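Local coordinates for protein endoglucanase (Uncultured bacterium, PDB 3X17) that probably hydrolyses internal beta-1,4-glucosidic bonds of cellulose, as a family 9 endoglucanase with an N-terminal Ig-like domain, at residues P487-H492 and D531-Y536. Numbering follows the deposited sequence.
Sequences PPRNPH and DVTDSY
The carboxylate of Asp531 accepts hydrogen bonds from two consecutive backbone amides of the facing loop. Arg489 N meets OD2 of Asp531 at 2.7 Å, on the syn lone pair. Asn490 N reaches Asp531 OD1 at 2.8 Å, also on the syn side but 23° out of the carboxylate plane. Asp531 has CG anti to its backbone N (chi1 -175°), which carries the carboxylate across to these amides. Water 1 links OD2 to Arg489 NH1, which is also hydrogen-bonded to Asn486 OD1. Lys477 forms a salt bridge to OD2, and Asn539 ND2 is hydrogen-bonded to OD1. Asn490 answers with its side chain: ND2 donates to Asp531 O at 2.9 Å, nearly straight. Replacing Asp531 by alanine would probably leave both amides without this acceptor and Lys477 without this countercharge. Further along, Tyr536 CB sits over one face of the His492 ring, 3.4 Å from its centroid, a CH-pi contact. The Tyr536 ring turns its edge toward the His492 face, with planes at 67°. Between these two sites, Thr533 CA makes a CA-H...O contact with Asn490 O at 3.2 Å. Thr533 lies in a type I beta turn, closed by Ser535 N to Val532 O. The contact joins two catalytic-domain loops flanking helix 494-499 in sequence; the second leads to helix 543-558.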
loop_
_atom_site.group_PDB
_atom_site.type_symbol
_atom_site.label_atom_id
_atom_site.label_comp_id
_atom_site.label_asym_id
_atom_site.label_seq_id
_atom_site.Cartn_x
_atom_site.Cartn_y
_atom_site.Cartn_z
ATOM N N PRO A 487 10.785 -5.340 -13.518
ATOM C CA PRO A 487 9.888 -4.321 -13.014
ATOM C C PRO A 487 9.063 -3.658 -14.133
ATOM O O PRO A 487 9.256 -3.961 -15.322
ATOM C CB PRO A 487 10.852 -3.312 -12.391
ATOM C CG PRO A 487 12.085 -3.408 -13.271
ATOM C CD PRO A 487 12.188 -4.874 -13.563
ATOM N N PRO A 488 8.143 -2.759 -13.759
ATOM C CA PRO A 488 7.399 -1.960 -14.735
ATOM C C PRO A 488 8.282 -0.894 -15.379
ATOM O O PRO A 488 8.732 0.021 -14.709
ATOM C CB PRO A 488 6.317 -1.299 -13.886
ATOM C CG PRO A 488 6.228 -2.135 -12.655
ATOM C CD PRO A 488 7.635 -2.569 -12.398
ATOM N N ARG A 489 8.537 -1.026 -16.673
ATOM C CA ARG A 489 9.353 -0.072 -17.378
ATOM C C ARG A 489 8.526 1.096 -17.907
ATOM O O ARG A 489 9.066 2.151 -18.188
ATOM C CB ARG A 489 10.066 -0.761 -18.537
ATOM C CG ARG A 489 11.328 -1.491 -18.107
ATOM C CD ARG A 489 11.639 -2.608 -19.062
ATOM N NE ARG A 489 12.508 -3.570 -18.391
ATOM C CZ ARG A 489 12.120 -4.763 -17.944
ATOM N NH1 ARG A 489 10.894 -5.210 -18.187
ATOM N NH2 ARG A 489 13.012 -5.558 -17.391
ATOM N N ASN A 490 7.228 0.892 -18.055
ATOM C CA ASN A 490 6.383 1.884 -18.673
ATOM C C ASN A 490 5.221 2.253 -17.797
ATOM O O ASN A 490 4.078 2.186 -18.234
ATOM C CB ASN A 490 5.841 1.339 -20.002
ATOM C CG ASN A 490 6.950 0.881 -20.943
ATOM O OD1 ASN A 490 7.892 1.622 -21.200
ATOM N ND2 ASN A 490 6.865 -0.367 -21.414
ATOM N N PRO A 491 5.487 2.623 -16.547
ATOM C CA PRO A 491 4.386 2.908 -15.628
ATOM C C PRO A 491 3.536 4.105 -16.070
ATOM O O PRO A 491 4.079 5.083 -16.605
ATOM C CB PRO A 491 5.113 3.256 -14.327
ATOM C CG PRO A 491 6.414 3.802 -14.768
ATOM C CD PRO A 491 6.795 2.963 -15.960
ATOM N N HIS A 492 2.229 4.053 -15.808
ATOM C CA HIS A 492 1.375 5.213 -16.008
ATOM C C HIS A 492 1.767 6.279 -14.987
ATOM O O HIS A 492 1.174 6.370 -13.892
ATOM C CB HIS A 492 -0.101 4.858 -15.852
ATOM C CG HIS A 492 -1.029 5.931 -16.333
ATOM N ND1 HIS A 492 -1.481 6.942 -15.512
ATOM C CD2 HIS A 492 -1.475 6.236 -17.579
ATOM C CE1 HIS A 492 -2.225 7.785 -16.211
ATOM N NE2 HIS A 492 -2.231 7.385 -17.470
ATOM N N ASP A 531 2.441 -3.901 -19.092
ATOM C CA ASP A 531 3.436 -2.886 -18.771
ATOM C C ASP A 531 3.491 -1.814 -19.864
ATOM O O ASP A 531 4.440 -1.740 -20.624
ATOM C CB ASP A 531 4.812 -3.512 -18.527
ATOM C CG ASP A 531 5.856 -2.485 -18.078
ATOM O OD1 ASP A 531 5.487 -1.303 -17.822
ATOM O OD2 ASP A 531 7.038 -2.876 -17.960
ATOM N N VAL A 532 2.489 -0.949 -19.905
ATOM C CA VAL A 532 2.481 0.105 -20.903
ATOM C C VAL A 532 1.910 1.370 -20.279
ATOM O O VAL A 532 1.031 1.300 -19.398
ATOM C CB VAL A 532 1.649 -0.296 -22.156
ATOM C CG1 VAL A 532 0.200 -0.555 -21.775
ATOM C CG2 VAL A 532 1.704 0.800 -23.182
ATOM N N THR A 533 2.387 2.514 -20.765
ATOM C CA THR A 533 2.092 3.814 -20.149
ATOM C C THR A 533 0.611 4.139 -20.029
ATOM O O THR A 533 0.176 4.663 -18.997
ATOM C CB THR A 533 2.851 4.969 -20.857
ATOM O OG1 THR A 533 4.254 4.638 -20.915
ATOM C CG2 THR A 533 2.685 6.293 -20.054
ATOM N N ASP A 534 -0.166 3.721 -21.026
ATOM C CA ASP A 534 -1.597 4.048 -21.133
ATOM C C ASP A 534 -2.467 3.300 -20.122
ATOM O O ASP A 534 -3.624 3.647 -19.918
ATOM C CB ASP A 534 -2.106 3.696 -22.548
ATOM C CG ASP A 534 -1.008 3.789 -23.607
ATOM O OD1 ASP A 534 -0.247 2.793 -23.794
ATOM O OD2 ASP A 534 -0.852 4.893 -24.195
ATOM N N SER A 535 -1.988 2.154 -19.652
ATOM C CA SER A 535 -2.821 1.294 -18.822
ATOM C C SER A 535 -2.804 1.811 -17.409
ATOM O O SER A 535 -1.977 1.398 -16.599
ATOM C CB SER A 535 -2.338 -0.153 -18.856
ATOM O OG SER A 535 -3.205 -0.976 -18.092
ATOM N N TYR A 536 -3.673 2.775 -17.132
ATOM C CA TYR A 536 -3.737 3.351 -15.819
ATOM C C TYR A 536 -4.511 2.449 -14.841
ATOM O O TYR A 536 -4.426 2.626 -13.626
ATOM C CB TYR A 536 -4.318 4.764 -15.895
ATOM C CG TYR A 536 -5.740 4.835 -16.436
ATOM C CD1 TYR A 536 -6.819 4.494 -15.636
ATOM C CD2 TYR A 536 -6.006 5.281 -17.740
ATOM C CE1 TYR A 536 -8.145 4.529 -16.136
ATOM C CE2 TYR A 536 -7.324 5.326 -18.236
ATOM C CZ TYR A 536 -8.383 4.952 -17.419
ATOM O OH TYR A 536 -9.697 5.024 -17.851
HETATM O O HOH W 1 8.374 -4.123 -19.905
#